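Local coordinates for protein diacylglycerol lipase (PDB 5XK2) that probably hydrolyses mono- and diacylglycerols as a fungal class 3 lipase of the alpha/beta-hydrolase fold, at residues 16-21 and 174-179; 23-28 and 148-153; 121-126 and 156-161. One frame throughout, in Å; residues are numbered along the deposited sequence.

Contact 1: 16-21 and 174-179; sequences EDFKFW and ILYAYA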
loop_
_atom_site.group_PDB
_atom_site.type_symbol
_atom_site.label_atom_id
_atom_site.label_comp_id
_atom_site.label_asym_id
_atom_site.label_seq_id
_atom_site.Cartn_x
_atom_site.Cartn_y
_atom_site.Cartn_z
ATOM N N GLU A 16 -26.312 -10.668 12.203
ATOM C CA GLU A 16 -26.779 -9.291 12.117
ATOM C C GLU A 16 -25.940 -8.390 13.025
ATOM O O GLU A 16 -25.613 -7.250 12.659
ATOM C CB GLU A 16 -28.264 -9.195 12.486
ATOM C CG GLU A 16 -29.178 -9.765 11.390
ATOM C CD GLU A 16 -29.337 -8.833 10.186
ATOM O OE1 GLU A 16 -28.346 -8.570 9.468
ATOM O OE2 GLU A 16 -30.472 -8.364 9.951
ATOM N N ASP A 17 -25.588 -8.905 14.198
ATOM C CA ASP A 17 -24.731 -8.168 15.128
ATOM C C ASP A 17 -23.392 -7.847 14.456
ATOM O O ASP A 17 -22.910 -6.706 14.490
ATOM C CB ASP A 17 -24.517 -8.995 16.407
ATOM C CG ASP A 17 -23.691 -8.270 17.462
ATOM O OD1 ASP A 17 -24.237 -7.378 18.146
ATOM O OD2 ASP A 17 -22.492 -8.616 17.617
ATOM N N PHE A 18 -22.808 -8.858 13.827
ATOM C CA PHE A 18 -21.511 -8.700 13.170
ATOM C C PHE A 18 -21.565 -7.651 12.051
ATOM O O PHE A 18 -20.605 -6.903 11.834
ATOM C CB PHE A 18 -21.041 -10.034 12.578
ATOM C CG PHE A 18 -20.669 -11.078 13.594
ATOM C CD1 PHE A 18 -20.510 -10.764 14.938
ATOM C CD2 PHE A 18 -20.473 -12.396 13.187
ATOM C CE1 PHE A 18 -20.137 -11.742 15.855
ATOM C CE2 PHE A 18 -20.108 -13.379 14.094
ATOM C CZ PHE A 18 -19.950 -13.066 15.425
ATOM N N LYS A 19 -22.681 -7.625 11.325
ATOM C CA LYS A 19 -22.884 -6.653 10.249
ATOM C C LYS A 19 -23.096 -5.229 10.759
ATOM O O LYS A 19 -22.991 -4.262 9.996
ATOM C CB LYS A 19 -24.078 -7.072 9.391
ATOM C CG LYS A 19 -23.788 -8.291 8.530
ATOM C CD LYS A 19 -25.061 -8.812 7.862
ATOM C CE LYS A 19 -24.733 -9.984 6.939
ATOM N NZ LYS A 19 -25.966 -10.462 6.235
ATOM N N PHE A 20 -23.471 -5.096 12.030
ATOM C CA PHE A 20 -23.661 -3.777 12.609
ATOM C C PHE A 20 -22.365 -3.109 13.091
ATOM O O PHE A 20 -22.061 -1.981 12.700
ATOM C CB PHE A 20 -24.653 -3.874 13.772
ATOM C CG PHE A 20 -24.876 -2.574 14.487
ATOM C CD1 PHE A 20 -25.517 -1.528 13.852
ATOM C CD2 PHE A 20 -24.444 -2.403 15.799
ATOM C CE1 PHE A 20 -25.745 -0.319 14.499
ATOM C CE2 PHE A 20 -24.665 -1.198 16.454
ATOM C CZ PHE A 20 -25.301 -0.155 15.809
ATOM N N TRP A 21 -21.568 -3.797 13.911
ATOM C CA TRP A 21 -20.449 -3.100 14.546
ATOM C C TRP A 21 -19.385 -2.704 13.530
ATOM O O TRP A 21 -18.636 -1.747 13.765
ATOM C CB TRP A 21 -19.833 -3.945 15.695
ATOM C CG TRP A 21 -20.861 -4.209 16.758
ATOM C CD1 TRP A 21 -21.524 -5.370 16.977
ATOM C CD2 TRP A 21 -21.406 -3.251 17.679
ATOM N NE1 TRP A 21 -22.435 -5.214 18.011
ATOM C CE2 TRP A 21 -22.388 -3.914 18.441
ATOM C CE3 TRP A 21 -21.159 -1.892 17.925
ATOM C CZ2 TRP A 21 -23.107 -3.278 19.452
ATOM C CZ3 TRP A 21 -21.878 -1.261 18.930
ATOM C CH2 TRP A 21 -22.849 -1.954 19.674
ATOM N N ILE A 174 -15.922 -5.682 24.731
ATOM C CA ILE A 174 -16.287 -6.636 23.694
ATOM C C ILE A 174 -15.527 -6.234 22.439
ATOM O O ILE A 174 -15.639 -5.080 21.982
ATOM C CB ILE A 174 -17.801 -6.614 23.381
ATOM C CG1 ILE A 174 -18.666 -6.597 24.652
ATOM C CG2 ILE A 174 -18.170 -7.760 22.431
ATOM C CD1 ILE A 174 -18.440 -7.774 25.568
ATOM N N LEU A 175 -14.764 -7.163 21.876
ATOM C CA LEU A 175 -13.865 -6.824 20.768
ATOM C C LEU A 175 -14.426 -7.236 19.419
ATOM O O LEU A 175 -14.730 -8.404 19.215
ATOM C CB LEU A 175 -12.509 -7.512 20.979
ATOM C CG LEU A 175 -11.509 -7.413 19.818
ATOM C CD1 LEU A 175 -11.072 -5.949 19.535
ATOM C CD2 LEU A 175 -10.274 -8.299 20.096
ATOM N N TYR A 176 -14.559 -6.286 18.495
ATOM C CA TYR A 176 -14.832 -6.642 17.102
ATOM C C TYR A 176 -13.645 -6.200 16.273
ATOM O O TYR A 176 -13.428 -5.002 16.072
ATOM C CB TYR A 176 -16.137 -6.005 16.588
ATOM C CG TYR A 176 -17.379 -6.477 17.323
ATOM C CD1 TYR A 176 -17.717 -5.943 18.569
ATOM C CD2 TYR A 176 -18.174 -7.487 16.804
ATOM C CE1 TYR A 176 -18.855 -6.383 19.259
ATOM C CE2 TYR A 176 -19.294 -7.938 17.483
ATOM C CZ TYR A 176 -19.637 -7.371 18.695
ATOM O OH TYR A 176 -20.752 -7.818 19.366
ATOM N N ALA A 177 -12.862 -7.168 15.808
ATOM C CA ALA A 177 -11.623 -6.860 15.103
ATOM C C ALA A 177 -11.709 -7.366 13.677
ATOM O O ALA A 177 -11.376 -8.508 13.393
ATOM C CB ALA A 177 -10.449 -7.501 15.834
ATOM N N TYR A 178 -12.059 -6.472 12.766
ATOM C CA TYR A 178 -12.318 -6.888 11.385
ATOM C C TYR A 178 -11.029 -6.795 10.599
ATOM O O TYR A 178 -10.466 -5.722 10.502
ATOM C CB TYR A 178 -13.391 -5.993 10.754
ATOM C CG TYR A 178 -14.738 -6.073 11.439
ATOM C CD1 TYR A 178 -15.671 -7.041 11.052
ATOM C CD2 TYR A 178 -15.084 -5.182 12.463
ATOM C CE1 TYR A 178 -16.919 -7.137 11.680
ATOM C CE2 TYR A 178 -16.327 -5.257 13.082
ATOM C CZ TYR A 178 -17.235 -6.240 12.693
ATOM O OH TYR A 178 -18.467 -6.302 13.321
ATOM N N ALA A 179 -10.563 -7.915 10.044
ATOM C CA ALA A 179 -9.388 -7.914 9.160
ATOM C C ALA A 179 -8.108 -7.568 9.905
ATOM O O ALA A 179 -7.221 -6.927 9.359
ATOM C CB ALA A 179 -9.578 -6.923 7.981
#
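Trp21 and Tyr176 lie closest along the backbone, their CA atoms 7.1 Å apart, where helix 16-21 passes over strand 174-178 with axes 9.9 Å apart and crossing at -74°. The two tyrosines rise from the same face of the strand and end in hydroxyls that bond to the helix at different kinds of acceptor. Tyr176 OH donates to Asp17 OD2 at 2.6 Å, and OD2 receives it on its syn lone pair. The other carboxylate oxygen, OD1, accepts Trp21 NE1 at 2.8 Å, from above the carboxylate plane but close to the plane of the indole. With Asp17 CG anti to its backbone N (chi1 -177°), the carboxylate can lie between Tyr176 OH and Trp21 NE1.

The same indole stacks on Tyr176: its five-membered ring and the tyrosine ring form an offset stack, centroids 4.1 Å apart and planes inclined by 29°. Trp21 CB adds a CH-pi contact over the same tyrosine, 4.0 Å from its centroid. Phe18 meets Tyr176 rim to rim, CD1 being 4.0 Å from CE2. Tyr178 OH donates to the main-chain oxygen Phe18 O at 2.7 Å, in the carbonyl plane on a lone pair, while its ring stacks with Phe201 of the neighbouring strand.

The stack and the hydroxyl bond together should restrict the tilt of Tyr176, and the two donors on Asp17 would favour an ionised carboxylate, a probable negative charge held by neutral groups.

Contact 2: 23-28 and 148-153; sequences QYAAAT and VVVGHS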
loop_
_atom_site.group_PDB
_atom_site.type_symbol
_atom_site.label_atom_id
_atom_site.label_comp_id
_atom_site.label_asym_id
_atom_site.label_seq_id
_atom_site.Cartn_x
_atom_site.Cartn_y
_atom_site.Cartn_z
ATOM N N GLN A 23 -19.854 -1.130 10.975
ATOM C CA GLN A 23 -20.165 0.230 10.541
ATOM C C GLN A 23 -19.497 1.284 11.426
ATOM O O GLN A 23 -19.225 2.404 10.976
ATOM C CB GLN A 23 -21.679 0.443 10.509
ATOM C CG GLN A 23 -22.378 -0.391 9.438
ATOM C CD GLN A 23 -23.868 -0.242 9.509
ATOM O OE1 GLN A 23 -24.372 0.872 9.583
ATOM N NE2 GLN A 23 -24.586 -1.364 9.536
ATOM N N TYR A 24 -19.220 0.946 12.689
ATOM C CA TYR A 24 -18.423 1.855 13.508
ATOM C C TYR A 24 -16.971 1.878 13.049
ATOM O O TYR A 24 -16.337 2.929 13.046
ATOM C CB TYR A 24 -18.501 1.480 14.996
ATOM C CG TYR A 24 -19.794 1.905 15.648
ATOM C CD1 TYR A 24 -19.987 3.225 16.053
ATOM C CD2 TYR A 24 -20.824 0.989 15.859
ATOM C CE1 TYR A 24 -21.163 3.620 16.648
ATOM C CE2 TYR A 24 -22.017 1.375 16.451
ATOM C CZ TYR A 24 -22.179 2.690 16.850
ATOM O OH TYR A 24 -23.347 3.111 17.442
ATOM N N ALA A 25 -16.440 0.715 12.685
ATOM C CA ALA A 25 -15.129 0.664 12.059
ATOM C C ALA A 25 -15.089 1.520 10.801
ATOM O O ALA A 25 -14.145 2.272 10.585
ATOM C CB ALA A 25 -14.760 -0.792 11.722
ATOM N N ALA A 26 -16.137 1.415 9.991
ATOM C CA ALA A 26 -16.227 2.203 8.761
ATOM C C ALA A 26 -16.190 3.699 9.071
ATOM O O ALA A 26 -15.544 4.480 8.372
ATOM C CB ALA A 26 -17.507 1.857 7.995
ATOM N N ALA A 27 -16.876 4.092 10.140
ATOM C CA ALA A 27 -16.951 5.490 10.515
ATOM C C ALA A 27 -15.584 6.086 10.907
ATOM O O ALA A 27 -15.396 7.295 10.785
ATOM C CB ALA A 27 -17.962 5.661 11.654
ATOM N N THR A 28 -14.636 5.244 11.349
ATOM C CA THR A 28 -13.319 5.755 11.751
ATOM C C THR A 28 -12.484 6.224 10.578
ATOM O O THR A 28 -11.477 6.890 10.778
ATOM C CB THR A 28 -12.464 4.715 12.508
ATOM O OG1 THR A 28 -12.103 3.639 11.630
ATOM C CG2 THR A 28 -13.222 4.192 13.710
ATOM N N VAL A 148 -17.851 -1.485 23.760
ATOM C CA VAL A 148 -17.469 -2.149 22.515
ATOM C C VAL A 148 -16.221 -1.505 21.943
ATOM O O VAL A 148 -16.171 -0.273 21.790
ATOM C CB VAL A 148 -18.589 -2.070 21.450
ATOM C CG1 VAL A 148 -18.093 -2.629 20.105
ATOM C CG2 VAL A 148 -19.846 -2.801 21.913
ATOM N N VAL A 149 -15.224 -2.326 21.638
ATOM C CA VAL A 149 -13.947 -1.854 21.100
ATOM C C VAL A 149 -13.810 -2.453 19.706
ATOM O O VAL A 149 -13.857 -3.665 19.540
ATOM C CB VAL A 149 -12.762 -2.260 21.993
ATOM C CG1 VAL A 149 -11.451 -1.767 21.401
ATOM C CG2 VAL A 149 -12.959 -1.671 23.416
ATOM N N VAL A 150 -13.676 -1.589 18.704
ATOM C CA VAL A 150 -13.865 -2.029 17.328
ATOM C C VAL A 150 -12.874 -1.344 16.402
ATOM O O VAL A 150 -12.461 -0.204 16.628
ATOM C CB VAL A 150 -15.327 -1.742 16.870
ATOM C CG1 VAL A 150 -15.649 -0.267 16.965
ATOM C CG2 VAL A 150 -15.610 -2.275 15.450
ATOM N N GLY A 151 -12.467 -2.056 15.364
ATOM C CA GLY A 151 -11.688 -1.448 14.306
ATOM C C GLY A 151 -11.644 -2.365 13.093
ATOM O O GLY A 151 -12.047 -3.534 13.175
ATOM N N HIS A 152 -11.139 -1.830 11.980
ATOM C CA HIS A 152 -10.902 -2.607 10.770
ATOM C C HIS A 152 -9.431 -2.451 10.391
ATOM O O HIS A 152 -8.842 -1.393 10.658
ATOM C CB HIS A 152 -11.842 -2.126 9.632
ATOM C CG HIS A 152 -11.484 -2.656 8.275
ATOM N ND1 HIS A 152 -10.822 -1.896 7.334
ATOM C CD2 HIS A 152 -11.671 -3.875 7.711
ATOM C CE1 HIS A 152 -10.620 -2.624 6.248
ATOM N NE2 HIS A 152 -11.113 -3.832 6.455
ATOM N N SER A 153 -8.847 -3.482 9.772
ATOM C CA SER A 153 -7.481 -3.392 9.250
ATOM C C SER A 153 -6.505 -3.104 10.400
ATOM O O SER A 153 -6.609 -3.701 11.476
ATOM C CB SER A 153 -7.409 -2.301 8.154
ATOM O OG SER A 153 -6.148 -2.266 7.496
HETATM O O HOH W 1 -10.931 0.984 11.448
#
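The strand leading into a probable nucleophile elbow of the alpha/beta-hydrolase fold meets the N-terminal helix here, where Ala25 packs on Val150 and on Gly151 and His152, the first two residues of the Gly-x-Ser-x-Gly pattern. Helix 23-27 and strand 148-152 cross at -64° with axes only 6.8 Å apart, and the CA atoms of Ala25 and Gly151 are separated by 4.6 Å. The methyl of Ala25 lies 3.8 Å from the carbonyl carbon C of Gly151 and touches His152 through its backbone N and its CB. Val150 flanks this point with both branches: CG2 approaches Ala25 CB at 4.1 Å, while CG1, set between the backbone N and the carbonyl carbon (chi1 59°), reaches Tyr24 CB at 3.9 Å. Beyond CB the Tyr24 ring leads off toward Ser57 and Asp78, which bind its hydroxyl.

A relay of polar atoms links the strand to Thr28 and the carbonyl of Ala25. His152 N donates to a water at 2.9 Å, the water donates to Thr28 OG1, and Thr28 OG1 in turn donates to Ala25 O at 2.7 Å, lying in the plane of that carbonyl. Beyond its CB the His152 ring leads away from Ala25; ND1 is hydrogen-bonded to Tyr29 OH and NE2 to His268 O.

The single methyl of Ala25, seated on the Gly151-His152 peptide, thus permits close approach of the backbones, and the water carries the buried His152 N-H over to the helix, joining the strand just before Ser153, the probable nucleophile, to residues 25-28.

Contact 3: 121-126 and 156-161; sequences WTAWKV and AAIASL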
loop_
_atom_site.group_PDB
_atom_site.type_symbol
_atom_site.label_atom_id
_atom_site.label_comp_id
_atom_site.label_asym_id
_atom_site.label_seq_id
_atom_site.Cartn_x
_atom_site.Cartn_y
_atom_site.Cartn_z
ATOM N N TRP A 121 0.956 -1.444 19.941
ATOM C CA TRP A 121 0.884 -1.174 21.375
ATOM C C TRP A 121 1.163 0.309 21.622
ATOM O O TRP A 121 0.497 0.944 22.430
ATOM C CB TRP A 121 1.873 -2.043 22.165
ATOM C CG TRP A 121 1.789 -1.782 23.665
ATOM C CD1 TRP A 121 2.730 -1.177 24.450
ATOM C CD2 TRP A 121 0.695 -2.104 24.530
ATOM N NE1 TRP A 121 2.288 -1.122 25.761
ATOM C CE2 TRP A 121 1.043 -1.684 25.829
ATOM C CE3 TRP A 121 -0.543 -2.728 24.332
ATOM C CZ2 TRP A 121 0.188 -1.853 26.920
ATOM C CZ3 TRP A 121 -1.388 -2.897 25.415
ATOM C CH2 TRP A 121 -1.019 -2.464 26.697
ATOM N N THR A 122 2.145 0.848 20.908
ATOM C CA THR A 122 2.466 2.281 21.003
ATOM C C THR A 122 1.265 3.155 20.620
ATOM O O THR A 122 0.951 4.131 21.319
ATOM C CB THR A 122 3.678 2.630 20.120
ATOM O OG1 THR A 122 4.824 1.909 20.600
ATOM C CG2 THR A 122 3.964 4.138 20.169
ATOM N N ALA A 123 0.578 2.776 19.545
ATOM C CA ALA A 123 -0.592 3.521 19.090
ATOM C C ALA A 123 -1.657 3.592 20.187
ATOM O O ALA A 123 -2.230 4.651 20.440
ATOM C CB ALA A 123 -1.162 2.893 17.826
ATOM N N TRP A 124 -1.927 2.464 20.838
ATOM C CA TRP A 124 -2.896 2.428 21.922
ATOM C C TRP A 124 -2.429 3.280 23.095
ATOM O O TRP A 124 -3.208 4.027 23.670
ATOM C CB TRP A 124 -3.122 0.984 22.373
ATOM C CG TRP A 124 -3.716 0.798 23.753
ATOM C CD1 TRP A 124 -3.171 0.079 24.783
ATOM C CD2 TRP A 124 -4.973 1.301 24.243
ATOM N NE1 TRP A 124 -3.999 0.108 25.876
ATOM C CE2 TRP A 124 -5.119 0.838 25.571
ATOM C CE3 TRP A 124 -5.993 2.088 23.684
ATOM C CZ2 TRP A 124 -6.239 1.146 26.359
ATOM C CZ3 TRP A 124 -7.106 2.380 24.458
ATOM C CH2 TRP A 124 -7.219 1.921 25.783
ATOM N N LYS A 125 -1.147 3.166 23.433
ATOM C CA LYS A 125 -0.614 3.909 24.586
ATOM C C LYS A 125 -0.744 5.427 24.426
ATOM O O LYS A 125 -0.934 6.130 25.413
ATOM C CB LYS A 125 0.850 3.551 24.832
ATOM C CG LYS A 125 1.049 2.206 25.477
ATOM C CD LYS A 125 2.401 2.156 26.159
ATOM C CE LYS A 125 2.427 3.065 27.371
ATOM N NZ LYS A 125 3.820 3.299 27.837
ATOM N N VAL A 126 -0.635 5.913 23.197
ATOM C CA VAL A 126 -0.725 7.351 22.930
ATOM C C VAL A 126 -2.130 7.879 23.239
ATOM O O VAL A 126 -2.282 9.017 23.678
ATOM C CB VAL A 126 -0.341 7.665 21.456
ATOM C CG1 VAL A 126 -0.745 9.085 21.062
ATOM C CG2 VAL A 126 1.157 7.481 21.251
ATOM N N ALA A 156 -8.061 -2.492 13.630
ATOM C CA ALA A 156 -8.513 -3.693 14.344
ATOM C C ALA A 156 -7.394 -4.277 15.208
ATOM O O ALA A 156 -7.663 -4.878 16.243
ATOM C CB ALA A 156 -9.004 -4.739 13.360
ATOM N N ALA A 157 -6.152 -4.118 14.770
ATOM C CA ALA A 157 -5.018 -4.548 15.588
ATOM C C ALA A 157 -4.924 -3.696 16.857
ATOM O O ALA A 157 -4.762 -4.201 17.972
ATOM C CB ALA A 157 -3.737 -4.460 14.782
ATOM N N ILE A 158 -5.037 -2.389 16.687
ATOM C CA ILE A 158 -5.003 -1.499 17.849
ATOM C C ILE A 158 -6.153 -1.842 18.773
ATOM O O ILE A 158 -5.965 -1.953 19.987
ATOM C CB ILE A 158 -5.056 -0.013 17.414
ATOM C CG1 ILE A 158 -3.821 0.304 16.562
ATOM C CG2 ILE A 158 -5.133 0.906 18.642
ATOM C CD1 ILE A 158 -3.906 1.632 15.802
ATOM N N ALA A 159 -7.333 -2.072 18.199
ATOM C CA ALA A 159 -8.486 -2.433 19.011
ATOM C C ALA A 159 -8.235 -3.698 19.820
ATOM O O ALA A 159 -8.679 -3.786 20.964
ATOM C CB ALA A 159 -9.723 -2.617 18.131
ATOM N N SER A 160 -7.564 -4.682 19.214
ATOM C CA SER A 160 -7.281 -5.957 19.892
ATOM C C SER A 160 -6.494 -5.735 21.193
ATOM O O SER A 160 -6.843 -6.283 22.251
ATOM C CB SER A 160 -6.492 -6.900 18.970
ATOM O OG SER A 160 -7.274 -7.240 17.836
ATOM N N LEU A 161 -5.442 -4.925 21.097
ATOM C CA LEU A 161 -4.608 -4.664 22.268
ATOM C C LEU A 161 -5.320 -3.742 23.260
ATOM O O LEU A 161 -5.182 -3.909 24.464
ATOM C CB LEU A 161 -3.270 -4.068 21.852
ATOM C CG LEU A 161 -2.373 -4.998 21.034
ATOM C CD1 LEU A 161 -1.151 -4.225 20.551
ATOM C CD2 LEU A 161 -1.932 -6.225 21.866
#
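Ala156 O is gripped by two donors from one residue, on the helix whose Ile158 and Leu161 pack against Ala123, Trp121 and Trp124: Ser160 OG binds it at 2.9 Å and Ser160 N at 3.0 Å, from opposite faces of the carbonyl plane. The side-chain hydroxyl is thereby turned back onto its own helix, and Ser160 rests on Leu175 and Ala177 of strand 173-178.

Helices 121-126 and 156-161 cross at -69° with axes 8.8 Å apart, and what joins them is apolar. Leu161 does most at one end. Its CD1 comes to 3.5 Å from Trp121 N and also near Trp121 CA, while its CB meets the indole of Trp121 at the edge, in the ring plane, 3.9 Å from CE3. Trp121 CG is anti to the backbone N (chi1 -179°), and from there the ring extends toward Leu161; one of its faces carries CD1 of Trp124 and CG of Lys125, each near the rim.

Ile158 fills the other end with two branches. CD1 touches the methyl of Ala123 at 3.6 Å, and CG2, anti to the backbone N, faces the backbone and CB of Trp124, the CB being 4.2 Å away. The indole of Trp124 continues along the neighbouring helix to Ala162 and Leu166, and its NE1 donates to Asp165 OD2, one turn beyond Leu161 on helix 154-168, which satisfies the indole N-H.

Helix 154-168, which carries Ile158 and Leu161, directly follows the strand and strained turn of the probable nucleophile elbow. The contact joins this helix, which packs on the central sheet, to helix 118-138, which precedes strand 146-152 in the chain, on one side of the alpha/beta-hydrolase sheet of class 3 lipases.

Overall arrangement
Contacts 1 and 2, with centres 8 Å apart, are successive parts of one interface: helix 14-27 lies across the adjacent parallel strands 173-178 and 146-152. Contact 3, centred about 13 Å from contact 2 and 17 Å from contact 1, lies on the other face of the sheet, where Ala156 CB comes within 3.3 Å of Gly151 O and Ala159 CB within 3.8 Å of Val150 C. All three contacts lie around Ser153, probable nucleophile of a Ser153-His268-Asp206 triad: Ser153 follows the strand of contact 2, its N probably hydrogen-bonds to Tyr178 O of contact 1 at 2.9 Å, and the helix of contact 3 begins immediately after it.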